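Local coordinates for protein putative glucoamylase (Bacteroides uniformis, PDB 4GL3) that probably hydrolyses glycosidic bonds of alpha-glucans or related sugars, as a glucoamylase-like enzyme, at residues Arg262-Lys265 against Asp270-Glu273; Ser214-Gly219 against Leu413-Pro418; Asn224-Gly229 against Asp266-Tyr271; Ala277-Asn282 against Leu330-Tyr335; Ile388-Tyr391 against Ile396-Leu399. All blocks are in the same frame, centred on the assembly; numbering follows the deposited sequence.

Interaction 1: Arg262-Lys265 against Asp270-Glu273; sequences RGLK and DYEE
Gly263 and Leu264, in the loop that follows strand 235-239, are tied by hydrogen bonds to Glu272 and Tyr271 at the start of helix 271-288, a polar, partly buried contact in which the chain turns back on itself. Leu264 O takes the backbone N of Tyr271 at 2.9 Å in a nearly straight bond (164° at the hydrogen). The next residue, Glu272, stretches out, CG anti to its N (chi1 -172°), and sets OE1 3.2 Å from Gly263 N, which meets it from above the carboxylate plane. Its other oxygen, OE2, is salt-bridged to Lys276. Lys265 and Asp270 form a single beta bridge, and Asp270 is the N-cap of the helix: its OD1 accepts from Glu273 N at 3.2 Å and, weakly, from Glu272 N. The other carboxylate oxygen, OD2, has a long salt bridge to Lys265 NZ (3.9 Å), so the capping group is also approached by a cation. Apolar support is slight: Leu264 CD2 lies 4.2 Å from Tyr271 CD2, while Leu264 O sits at the edge of the tyrosine ring. The phenol of Tyr271 points on to Asp266.

Interaction 2: Ser214-Gly219 against Leu413-Pro418; sequences SVYHKG and LGFTSP
Tyr216 and Leu413 make the main apolar contact between helix 213-220 and the loop after helix 404-412. Leu413 applies both of its methyls: CD1 stands over the centre of the Tyr216 ring, 3.9 Å from the centroid and only 12° off the normal, a CH-pi contact, while CD2 packs at 3.6 Å against Tyr216 CB. The ring is carried out to the leucine because Tyr216 CG lies anti to the backbone N (chi1 -178°). Phe415 adds a second hydrophobic touch farther along the phenol. Its side chain crosses that of Tyr216 at about a right angle, and its CE1 comes within 4.3 Å of Tyr216 CZ.

The polar groups look past this interface for their bonds. Although Phe415 CZ lies 3.5 Å from Tyr216 OH, the hydroxyl is hydrogen-bonded to Asp266 and His197. Likewise, His217 CE1 merely packs at 3.8 Å against Leu413 O, and His217 ND1 is bonded to Tyr268 OH. The loop itself starts with a Schellman motif, where Gly414, between Leu413 and Phe415, takes positive phi and ends helix 404-412. Helix 197-205 adjoins the same cluster, with Tyr200 against Tyr216 and with Ile201 and Ala204 against Leu413, while farther down the loop Thr416 pairs its backbone with Lys265.

Interaction 3: Asn224-Gly229 against Asp266-Tyr271; sequences NTFLNG and DRYADY
Phe226 drives the edge of its ring into one face of Tyr268, a T-shaped pair with centroids 5.3 Å apart and planes at 81°. The leading atom is CE2, 3.6 Å from Tyr268 CG, and CZ follows at 3.8 Å from Tyr268 CB, so the edge lands near the root of the tyrosine ring. With CG anti to the backbone N (chi1 -166°), Phe226 reaches across to the loop. Leu227 adds a looser touch, its CD2 4.4 Å from Tyr268 CB. Another layer comes from the tyrosine's own neighbour: Arg267 CG rests over the centre of the Tyr268 ring.

The loop that presents Tyr268 is an Asx turn, extended into an Asx motif. Asp266 OD1 accepts from Tyr268 N from above the carboxylate plane and from Ala269 N nearly along the C-O axis, each at 2.9 Å. Its OD2 takes the hydroxyl of Tyr271 at 2.8 Å, so one carboxylate gathers three groups of its own segment. A serine in place of Tyr268 would probably leave the edge of Phe226 without an aromatic face to meet and His217 ND1 without the phenol hydroxyl that it pairs with. Beyond the pair, Trp220 also meets the Phe226 ring, and the backbone of Phe226 is hydrogen-bonded to Gly240, next to strand 235-239.

Interaction 4: Ala277-Asn282 against Leu330-Tyr335; sequences AHTLIN and LSSIPY
Thr279, the residue with the most surface buried here, sends both branches of its side chain from helix 271-288 toward the turn that follows helix 326-331. The methyl lies alongside Ser332, with CG2 3.7 Å from Ser332 CB. The hydroxyl, OG1, is 3.4 Å from Ser332 OG, a weak and unsettled hydrogen bond at best, and each oxygen has firmer business beyond the pair. Thr279 OG1, set beside its own backbone N (chi1 -58°), bonds back to Met275 O one turn earlier in the helix, whereas Ser332 OG is hydrogen-bonded to His253 NE2.

Tyr335 is the second of the large contributors. Its side chain crosses that of Thr279 at about a right angle, and CD2 approaches Thr279 OG1 to 3.6 Å, while its hydroxyl reaches on to Thr252 O. Ser332 and Tyr335 are brought to the same threonine by their turn, in which Tyr335 N is hydrogen-bonded to Ser332 O at 2.8 Å. Replacing Thr279 with glycine would probably open a gap facing Ser332 and the CD2 side of Tyr335, and deprive Met275 O of its hydroxyl partner.

The contact is thus small, buried and made chiefly by packing of a threonine against a serine and a tyrosine ring. On one flank of the 277-282 segment, Ala277 and Ile281 rest on Ile235 of strand 235-239; behind the 330-335 segment, Ile333 packs on Tyr391 and Tyr335 on Met387, both of helix 378-393, and Leu330 on Met344 of helix 337-349.

Interaction 5: Ile388-Tyr391 against Ile396-Leu399; sequences IENY and IWKL
Asn390 OD1 is gripped by two successive backbone N-H groups at the start of helix 395-401. Trp397 N supplies the straighter bond, 3.2 Å long with 169° at the hydrogen, its donor tilted out of the carbonyl plane; Ile396 N adds a weak one at 3.1 Å. The same side chain lies flat on the indole: amide and ring planes are only 6° apart, with Asn390 CG 3.5 Å above the Trp397 ring. Asn390 CB stands over the six-membered ring, 3.5 Å from its centroid and almost on the normal, a CH-pi contact. The asparagine CG lies beside the backbone N (chi1 -80°), which brings it over the indole, and the small chi2 turns the amide flat on the ring.

Helices 378-393 and 395-401 follow each other across a sharp turn, and this buried amide clasps the two together. Ile396 backs the pair, packing on Met62 and Ile65 of helix 54-69. Asn390 ND2 and Trp397 NE1 are neighbours but both donors; they go separately to Met257 O and Tyr256 O. Every polar group of the stack therefore has a partner, and the bonds on both ends of the amide are likely to fix its rotation over the ring.

Overall arrangement
Interactions 4 and 5 are the buried, more central contacts, their centres about 14 and 13 Å from the centre of the chain, and they meet where Pro334 packs on Trp397 and Ile333 on Tyr391 and Ile388. Interactions 1, 2 and 3 form an outer cluster, in which only interaction 2 is a buried contact. Interactions 1 and 3 share Asp270 and Tyr271, and interactions 1 and 4 both use helix 271-288. Lys265 O to Thr416 N joins interaction 1 to interaction 2; side-chain hydrogen bonds tie interaction 3 to interaction 2. Chemistry differs accordingly: backbone bonds and charge in interaction 1, apolar and aromatic packing in interactions 2 and 3, close packing round a threonine in interaction 4, amide stacking in interaction 5.

Interaction 1: Arg262-Lys265 against Asp270-Glu273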
# COMPACT_ATOMS: atom_id res chain seq x y z
N ARG A 262 5.68 -14.46 -1.50
CA ARG A 262 6.19 -15.76 -1.09
C ARG A 262 6.28 -16.73 -2.29
O ARG A 262 5.28 -17.00 -2.98
CB ARG A 262 5.31 -16.34 0.03
CG ARG A 262 5.27 -15.44 1.28
CD ARG A 262 4.29 -15.96 2.32
NE ARG A 262 2.97 -16.05 1.70
CZ ARG A 262 1.97 -16.81 2.12
NH1 ARG A 262 2.09 -17.54 3.22
NH2 ARG A 262 0.82 -16.82 1.47
N GLY A 263 7.48 -17.22 -2.57
CA GLY A 263 7.76 -18.06 -3.73
C GLY A 263 7.69 -17.29 -5.05
O GLY A 263 7.75 -17.90 -6.12
N LEU A 264 7.55 -15.96 -4.99
CA LEU A 264 7.51 -15.13 -6.21
C LEU A 264 8.91 -14.82 -6.72
O LEU A 264 9.74 -14.32 -5.97
CB LEU A 264 6.75 -13.85 -5.93
CG LEU A 264 6.37 -12.99 -7.16
CD1 LEU A 264 5.30 -13.69 -7.98
CD2 LEU A 264 5.93 -11.59 -6.66
N LYS A 265 9.17 -15.12 -8.00
CA LYS A 265 10.50 -14.97 -8.60
C LYS A 265 10.37 -14.49 -10.04
O LYS A 265 9.54 -15.01 -10.78
CB LYS A 265 11.25 -16.30 -8.63
CG LYS A 265 11.54 -16.97 -7.28
CD LYS A 265 12.51 -18.14 -7.48
CE LYS A 265 13.09 -18.74 -6.21
NZ LYS A 265 12.02 -19.28 -5.34
N ASP A 270 14.32 -13.01 -6.18
CA ASP A 270 13.41 -13.79 -5.33
C ASP A 270 12.77 -12.78 -4.39
O ASP A 270 13.44 -12.22 -3.51
CB ASP A 270 14.21 -14.85 -4.58
CG ASP A 270 13.40 -15.59 -3.53
OD1 ASP A 270 12.34 -15.13 -3.08
OD2 ASP A 270 13.87 -16.65 -3.13
N TYR A 271 11.49 -12.53 -4.60
CA TYR A 271 10.84 -11.41 -3.91
C TYR A 271 10.61 -11.69 -2.45
O TYR A 271 10.57 -10.75 -1.65
CB TYR A 271 9.58 -10.95 -4.63
CG TYR A 271 9.99 -10.23 -5.90
CD1 TYR A 271 10.42 -8.91 -5.86
CD2 TYR A 271 10.07 -10.90 -7.12
CE1 TYR A 271 10.89 -8.27 -7.00
CE2 TYR A 271 10.51 -10.25 -8.27
CZ TYR A 271 10.93 -8.94 -8.20
OH TYR A 271 11.40 -8.30 -9.34
N GLU A 272 10.50 -12.95 -2.07
CA GLU A 272 10.41 -13.29 -0.66
C GLU A 272 11.71 -12.90 0.07
O GLU A 272 11.67 -12.36 1.18
CB GLU A 272 10.13 -14.78 -0.48
CG GLU A 272 9.83 -15.16 0.97
CD GLU A 272 9.34 -16.61 1.11
OE1 GLU A 272 9.24 -17.35 0.09
OE2 GLU A 272 9.06 -17.00 2.24
N GLU A 273 12.84 -13.22 -0.54
CA GLU A 273 14.14 -12.81 -0.03
C GLU A 273 14.22 -11.28 0.05
O GLU A 273 14.69 -10.73 1.04
CB GLU A 273 15.26 -13.34 -0.92
CG GLU A 273 16.65 -13.17 -0.33
CD GLU A 273 17.81 -13.46 -1.30
OE1 GLU A 273 17.60 -13.74 -2.51
OE2 GLU A 273 18.98 -13.38 -0.84

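Interaction 2: Ser214-Gly219 against Leu413-Pro418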
# COMPACT_ATOMS: atom_id res chain seq x y z
N SER A 214 8.85 -5.52 -22.98
CA SER A 214 10.03 -4.68 -22.96
C SER A 214 9.85 -3.40 -22.09
O SER A 214 10.85 -2.82 -21.60
CB SER A 214 10.41 -4.32 -24.41
OG SER A 214 9.35 -3.49 -24.93
N VAL A 215 8.61 -2.99 -21.85
CA VAL A 215 8.30 -1.87 -20.96
C VAL A 215 8.76 -2.23 -19.54
O VAL A 215 9.33 -1.38 -18.82
CB VAL A 215 6.79 -1.48 -21.04
CG1 VAL A 215 6.33 -0.52 -19.93
CG2 VAL A 215 6.43 -0.93 -22.43
N TYR A 216 8.51 -3.47 -19.13
CA TYR A 216 8.96 -3.93 -17.82
C TYR A 216 10.50 -4.08 -17.79
O TYR A 216 11.18 -3.53 -16.92
CB TYR A 216 8.32 -5.28 -17.48
CG TYR A 216 8.65 -5.85 -16.13
CD1 TYR A 216 8.28 -5.20 -14.98
CD2 TYR A 216 9.30 -7.07 -16.01
CE1 TYR A 216 8.53 -5.74 -13.75
CE2 TYR A 216 9.58 -7.60 -14.78
CZ TYR A 216 9.19 -6.94 -13.65
OH TYR A 216 9.47 -7.47 -12.40
N HIS A 217 11.04 -4.85 -18.73
CA HIS A 217 12.46 -5.20 -18.68
C HIS A 217 13.42 -4.02 -18.91
O HIS A 217 14.46 -3.95 -18.26
CB HIS A 217 12.76 -6.37 -19.63
CG HIS A 217 12.05 -7.62 -19.24
ND1 HIS A 217 12.35 -8.31 -18.08
CD2 HIS A 217 11.02 -8.29 -19.82
CE1 HIS A 217 11.55 -9.37 -17.99
NE2 HIS A 217 10.74 -9.38 -19.03
N LYS A 218 13.05 -3.08 -19.78
CA LYS A 218 13.88 -1.88 -20.02
C LYS A 218 13.53 -0.66 -19.18
O LYS A 218 14.38 0.14 -18.88
CB LYS A 218 13.80 -1.47 -21.48
CG LYS A 218 14.40 -2.50 -22.40
CD LYS A 218 14.28 -1.98 -23.83
CE LYS A 218 15.15 -2.75 -24.80
NZ LYS A 218 14.37 -3.92 -25.31
N GLY A 219 12.27 -0.51 -18.80
CA GLY A 219 11.87 0.63 -18.03
C GLY A 219 11.95 0.41 -16.52
O GLY A 219 12.70 1.08 -15.83
N LEU A 413 5.45 -11.57 -17.88
CA LEU A 413 6.65 -10.94 -17.40
C LEU A 413 7.70 -11.95 -16.93
O LEU A 413 8.75 -11.53 -16.51
CB LEU A 413 6.34 -9.93 -16.30
CG LEU A 413 5.51 -8.73 -16.73
CD1 LEU A 413 5.32 -7.77 -15.57
CD2 LEU A 413 6.12 -8.06 -17.97
N GLY A 414 7.44 -13.25 -17.04
CA GLY A 414 8.42 -14.25 -16.74
C GLY A 414 8.42 -14.70 -15.29
O GLY A 414 9.36 -15.33 -14.86
N PHE A 415 7.39 -14.42 -14.53
CA PHE A 415 7.40 -14.82 -13.11
C PHE A 415 7.09 -16.30 -12.94
O PHE A 415 6.38 -16.86 -13.75
CB PHE A 415 6.36 -14.10 -12.29
CG PHE A 415 6.73 -12.70 -11.95
CD1 PHE A 415 6.56 -11.68 -12.87
CD2 PHE A 415 7.25 -12.40 -10.71
CE1 PHE A 415 6.86 -10.37 -12.53
CE2 PHE A 415 7.58 -11.12 -10.38
CZ PHE A 415 7.37 -10.09 -11.29
N THR A 416 7.65 -16.91 -11.88
CA THR A 416 7.18 -18.19 -11.34
C THR A 416 6.63 -17.91 -9.92
O THR A 416 7.02 -16.92 -9.24
CB THR A 416 8.29 -19.25 -11.27
OG1 THR A 416 9.36 -18.68 -10.51
CG2 THR A 416 8.81 -19.67 -12.68
N SER A 417 5.68 -18.73 -9.49
CA SER A 417 5.00 -18.56 -8.18
C SER A 417 4.26 -19.87 -7.87
O SER A 417 3.85 -20.58 -8.80
CB SER A 417 4.00 -17.39 -8.25
OG SER A 417 3.15 -17.32 -7.11
N PRO A 418 4.09 -20.20 -6.59
CA PRO A 418 3.24 -21.37 -6.30
C PRO A 418 1.80 -21.21 -6.78
O PRO A 418 1.11 -22.20 -6.94
CB PRO A 418 3.28 -21.49 -4.78
CG PRO A 418 3.85 -20.23 -4.26
CD PRO A 418 4.62 -19.57 -5.38

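Interaction 3: Asn224-Gly229 against Asp266-Tyr271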
# COMPACT_ATOMS: atom_id res chain seq x y z
N ASN A 224 19.75 2.94 -11.21
CA ASN A 224 20.66 2.95 -10.08
C ASN A 224 20.06 2.33 -8.81
O ASN A 224 20.80 1.76 -7.97
CB ASN A 224 21.09 4.39 -9.73
CG ASN A 224 21.79 5.10 -10.88
OD1 ASN A 224 22.49 4.51 -11.72
ND2 ASN A 224 21.59 6.40 -10.93
N THR A 225 18.74 2.44 -8.69
CA THR A 225 17.96 1.97 -7.55
C THR A 225 17.35 0.55 -7.75
O THR A 225 16.61 0.08 -6.90
CB THR A 225 16.79 2.96 -7.27
OG1 THR A 225 16.01 3.11 -8.48
CG2 THR A 225 17.32 4.35 -6.79
N PHE A 226 17.66 -0.11 -8.87
CA PHE A 226 17.15 -1.45 -9.15
C PHE A 226 18.09 -2.55 -8.64
O PHE A 226 17.98 -2.93 -7.48
CB PHE A 226 16.71 -1.63 -10.62
CG PHE A 226 15.89 -2.87 -10.84
CD1 PHE A 226 14.64 -2.98 -10.27
CD2 PHE A 226 16.40 -3.94 -11.56
CE1 PHE A 226 13.90 -4.12 -10.42
CE2 PHE A 226 15.67 -5.10 -11.70
CZ PHE A 226 14.41 -5.19 -11.13
N LEU A 227 19.00 -3.08 -9.45
CA LEU A 227 19.84 -4.18 -8.97
C LEU A 227 20.74 -3.63 -7.87
O LEU A 227 21.32 -2.56 -8.01
CB LEU A 227 20.68 -4.83 -10.07
CG LEU A 227 19.93 -5.62 -11.18
CD1 LEU A 227 20.95 -6.27 -12.13
CD2 LEU A 227 19.00 -6.68 -10.58
N ASN A 228 20.80 -4.35 -6.74
CA ASN A 228 21.63 -3.95 -5.62
C ASN A 228 22.61 -5.08 -5.33
O ASN A 228 23.75 -5.08 -5.77
CB ASN A 228 20.73 -3.56 -4.43
CG ASN A 228 21.51 -2.97 -3.26
OD1 ASN A 228 22.64 -3.37 -3.02
ND2 ASN A 228 20.92 -1.99 -2.55
N GLY A 229 22.15 -6.10 -4.61
CA GLY A 229 23.02 -7.24 -4.31
C GLY A 229 24.10 -6.94 -3.28
O GLY A 229 24.94 -7.80 -3.04
N ASP A 266 11.20 -13.54 -10.46
CA ASP A 266 11.33 -13.21 -11.90
C ASP A 266 12.81 -13.34 -12.20
O ASP A 266 13.55 -13.90 -11.37
CB ASP A 266 10.72 -11.86 -12.26
CG ASP A 266 11.45 -10.68 -11.63
OD1 ASP A 266 12.49 -10.89 -10.96
OD2 ASP A 266 10.93 -9.55 -11.76
N ARG A 267 13.25 -12.88 -13.37
CA ARG A 267 14.67 -13.07 -13.72
C ARG A 267 15.59 -12.18 -12.88
O ARG A 267 16.73 -12.35 -12.96
CB ARG A 267 14.92 -12.84 -15.22
CG ARG A 267 14.82 -11.40 -15.69
CD ARG A 267 15.29 -11.22 -17.15
NE ARG A 267 14.24 -11.61 -18.10
CZ ARG A 267 14.11 -11.14 -19.36
NH1 ARG A 267 14.95 -10.24 -19.87
NH2 ARG A 267 13.11 -11.57 -20.12
N TYR A 268 15.07 -11.22 -12.13
CA TYR A 268 15.88 -10.29 -11.37
C TYR A 268 15.95 -10.66 -9.89
O TYR A 268 16.97 -10.45 -9.29
CB TYR A 268 15.32 -8.86 -11.48
CG TYR A 268 15.14 -8.45 -12.94
CD1 TYR A 268 16.23 -8.30 -13.77
CD2 TYR A 268 13.88 -8.29 -13.48
CE1 TYR A 268 16.08 -7.99 -15.11
CE2 TYR A 268 13.73 -7.96 -14.81
CZ TYR A 268 14.82 -7.85 -15.63
OH TYR A 268 14.65 -7.53 -16.95
N ALA A 269 14.88 -11.16 -9.28
CA ALA A 269 14.94 -11.42 -7.85
C ALA A 269 13.98 -12.51 -7.36
O ALA A 269 12.98 -12.87 -8.03
CB ALA A 269 14.68 -10.15 -7.05
N ASP A 270 14.32 -13.01 -6.18
CA ASP A 270 13.41 -13.79 -5.33
C ASP A 270 12.77 -12.78 -4.39
O ASP A 270 13.44 -12.22 -3.51
CB ASP A 270 14.21 -14.85 -4.58
CG ASP A 270 13.40 -15.59 -3.53
OD1 ASP A 270 12.34 -15.13 -3.08
OD2 ASP A 270 13.87 -16.65 -3.13
N TYR A 271 11.49 -12.53 -4.60
CA TYR A 271 10.84 -11.41 -3.91
C TYR A 271 10.61 -11.69 -2.45
O TYR A 271 10.57 -10.75 -1.65
CB TYR A 271 9.58 -10.95 -4.63
CG TYR A 271 9.99 -10.23 -5.90
CD1 TYR A 271 10.42 -8.91 -5.86
CD2 TYR A 271 10.07 -10.90 -7.12
CE1 TYR A 271 10.89 -8.27 -7.00
CE2 TYR A 271 10.51 -10.25 -8.27
CZ TYR A 271 10.93 -8.94 -8.20
OH TYR A 271 11.40 -8.30 -9.34

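Interaction 4: Ala277-Asn282 against Leu330-Tyr335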
# COMPACT_ATOMS: atom_id res chain seq x y z
N ALA A 277 14.87 -9.41 3.52
CA ALA A 277 16.16 -8.70 3.61
C ALA A 277 15.92 -7.24 3.95
O ALA A 277 16.54 -6.71 4.86
CB ALA A 277 16.97 -8.82 2.29
N HIS A 278 15.03 -6.59 3.23
CA HIS A 278 14.77 -5.18 3.48
C HIS A 278 14.26 -4.94 4.91
O HIS A 278 14.72 -4.03 5.60
CB HIS A 278 13.78 -4.66 2.47
CG HIS A 278 13.62 -3.17 2.46
ND1 HIS A 278 12.82 -2.53 1.54
CD2 HIS A 278 14.16 -2.20 3.24
CE1 HIS A 278 12.86 -1.23 1.77
NE2 HIS A 278 13.67 -1.00 2.79
N THR A 279 13.31 -5.76 5.34
CA THR A 279 12.80 -5.66 6.72
C THR A 279 13.90 -5.82 7.76
O THR A 279 13.97 -5.06 8.73
CB THR A 279 11.67 -6.67 6.92
OG1 THR A 279 10.62 -6.41 5.98
CG2 THR A 279 11.13 -6.68 8.38
N LEU A 280 14.77 -6.80 7.58
CA LEU A 280 15.77 -7.12 8.63
C LEU A 280 16.90 -6.11 8.63
O LEU A 280 17.43 -5.75 9.65
CB LEU A 280 16.31 -8.55 8.47
CG LEU A 280 15.28 -9.65 8.80
CD1 LEU A 280 15.93 -11.03 8.83
CD2 LEU A 280 14.63 -9.36 10.15
N ILE A 281 17.24 -5.60 7.45
CA ILE A 281 18.21 -4.51 7.34
C ILE A 281 17.70 -3.20 8.02
O ILE A 281 18.45 -2.55 8.74
CB ILE A 281 18.59 -4.29 5.87
CG1 ILE A 281 19.46 -5.46 5.38
CG2 ILE A 281 19.29 -2.94 5.68
CD1 ILE A 281 19.52 -5.57 3.84
N ASN A 282 16.44 -2.84 7.77
CA ASN A 282 15.81 -1.66 8.40
C ASN A 282 15.85 -1.80 9.93
O ASN A 282 16.29 -0.90 10.68
CB ASN A 282 14.39 -1.53 7.82
CG ASN A 282 13.74 -0.20 8.09
OD1 ASN A 282 13.24 0.03 9.20
ND2 ASN A 282 13.70 0.69 7.06
N LEU A 330 4.99 -2.94 11.78
CA LEU A 330 3.75 -3.67 11.92
C LEU A 330 3.36 -4.29 10.60
O LEU A 330 2.98 -5.47 10.54
CB LEU A 330 2.64 -2.76 12.47
CG LEU A 330 2.86 -2.17 13.88
CD1 LEU A 330 1.60 -1.51 14.39
CD2 LEU A 330 3.35 -3.22 14.83
N SER A 331 3.49 -3.52 9.51
CA SER A 331 3.07 -4.02 8.22
C SER A 331 4.03 -5.04 7.58
O SER A 331 3.69 -5.68 6.58
CB SER A 331 2.79 -2.88 7.26
OG SER A 331 1.80 -2.02 7.79
N SER A 332 5.22 -5.16 8.18
CA SER A 332 6.23 -6.11 7.78
C SER A 332 6.09 -7.45 8.52
O SER A 332 6.96 -8.32 8.38
CB SER A 332 7.64 -5.50 8.01
OG SER A 332 7.96 -4.59 6.94
N ILE A 333 5.00 -7.60 9.29
CA ILE A 333 4.70 -8.81 10.07
C ILE A 333 4.82 -10.14 9.29
O ILE A 333 5.41 -11.07 9.82
CB ILE A 333 3.35 -8.70 10.87
CG1 ILE A 333 3.16 -9.90 11.85
CG2 ILE A 333 2.15 -8.50 9.94
CD1 ILE A 333 2.20 -9.61 13.01
N PRO A 334 4.37 -10.23 8.02
CA PRO A 334 4.57 -11.55 7.43
C PRO A 334 6.01 -11.84 7.11
O PRO A 334 6.36 -12.95 6.88
CB PRO A 334 3.77 -11.52 6.15
CG PRO A 334 3.51 -10.07 5.86
CD PRO A 334 3.64 -9.31 7.13
N TYR A 335 6.85 -10.82 7.11
CA TYR A 335 8.25 -11.01 6.72
C TYR A 335 9.15 -11.31 7.91
O TYR A 335 10.14 -11.99 7.74
CB TYR A 335 8.76 -9.80 5.98
CG TYR A 335 7.87 -9.31 4.87
CD1 TYR A 335 7.31 -10.20 3.97
CD2 TYR A 335 7.64 -7.94 4.68
CE1 TYR A 335 6.52 -9.75 2.93
CE2 TYR A 335 6.85 -7.49 3.62
CZ TYR A 335 6.30 -8.41 2.75
OH TYR A 335 5.56 -7.98 1.68

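Interaction 5: Ile388-Tyr391 against Ile396-Leu399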
# COMPACT_ATOMS: atom_id res chain seq x y z
N ILE A 388 -1.31 -7.60 8.52
CA ILE A 388 -1.60 -8.47 9.65
C ILE A 388 -2.47 -9.59 9.14
O ILE A 388 -2.19 -10.77 9.41
CB ILE A 388 -2.27 -7.74 10.86
CG1 ILE A 388 -1.24 -6.85 11.59
CG2 ILE A 388 -2.92 -8.75 11.83
CD1 ILE A 388 -1.86 -5.87 12.58
N GLU A 389 -3.50 -9.28 8.36
CA GLU A 389 -4.35 -10.38 7.92
C GLU A 389 -3.61 -11.37 6.98
O GLU A 389 -3.81 -12.59 7.08
CB GLU A 389 -5.62 -9.88 7.20
CG GLU A 389 -6.64 -10.97 6.97
CD GLU A 389 -7.08 -11.61 8.28
OE1 GLU A 389 -7.24 -10.84 9.25
OE2 GLU A 389 -7.25 -12.86 8.31
N ASN A 390 -2.82 -10.85 6.04
CA ASN A 390 -2.02 -11.71 5.20
C ASN A 390 -1.13 -12.66 6.01
O ASN A 390 -1.04 -13.85 5.70
CB ASN A 390 -1.18 -10.92 4.20
CG ASN A 390 -1.98 -10.47 3.00
OD1 ASN A 390 -2.96 -11.14 2.64
ND2 ASN A 390 -1.57 -9.34 2.35
N TYR A 391 -0.48 -12.14 7.05
CA TYR A 391 0.27 -13.01 7.99
C TYR A 391 -0.63 -14.05 8.62
O TYR A 391 -0.24 -15.20 8.72
CB TYR A 391 0.92 -12.18 9.10
CG TYR A 391 1.43 -12.98 10.27
CD1 TYR A 391 2.47 -13.90 10.09
CD2 TYR A 391 0.87 -12.86 11.53
CE1 TYR A 391 2.95 -14.65 11.15
CE2 TYR A 391 1.37 -13.60 12.60
CZ TYR A 391 2.40 -14.49 12.37
OH TYR A 391 2.89 -15.24 13.38
N ILE A 396 -5.89 -11.66 1.62
CA ILE A 396 -5.95 -10.73 0.47
C ILE A 396 -5.05 -11.23 -0.67
O ILE A 396 -5.41 -11.14 -1.85
CB ILE A 396 -5.61 -9.28 0.88
CG1 ILE A 396 -6.58 -8.79 1.97
CG2 ILE A 396 -5.60 -8.34 -0.32
CD1 ILE A 396 -8.05 -8.96 1.69
N TRP A 397 -3.90 -11.79 -0.30
CA TRP A 397 -3.05 -12.52 -1.24
C TRP A 397 -3.79 -13.60 -2.02
O TRP A 397 -3.70 -13.66 -3.22
CB TRP A 397 -1.91 -13.21 -0.50
CG TRP A 397 -0.83 -12.30 -0.03
CD1 TRP A 397 -0.47 -11.09 -0.56
CD2 TRP A 397 0.09 -12.56 1.04
NE1 TRP A 397 0.58 -10.56 0.15
CE2 TRP A 397 0.97 -11.46 1.12
CE3 TRP A 397 0.23 -13.59 1.96
CZ2 TRP A 397 2.00 -11.38 2.07
CZ3 TRP A 397 1.26 -13.53 2.89
CH2 TRP A 397 2.12 -12.42 2.94
N LYS A 398 -4.53 -14.45 -1.35
CA LYS A 398 -5.25 -15.50 -2.10
C LYS A 398 -6.26 -14.91 -3.08
O LYS A 398 -6.39 -15.41 -4.18
CB LYS A 398 -5.95 -16.49 -1.17
CG LYS A 398 -4.99 -17.38 -0.38
CD LYS A 398 -5.77 -18.37 0.51
CE LYS A 398 -5.12 -18.56 1.88
NZ LYS A 398 -3.84 -19.32 1.82
N LEU A 399 -6.97 -13.87 -2.68
CA LEU A 399 -7.98 -13.28 -3.56
C LEU A 399 -7.32 -12.69 -4.82
O LEU A 399 -7.70 -13.02 -5.96
CB LEU A 399 -8.78 -12.21 -2.79
CG LEU A 399 -9.68 -12.78 -1.69
CD1 LEU A 399 -10.06 -11.67 -0.73
CD2 LEU A 399 -10.89 -13.52 -2.27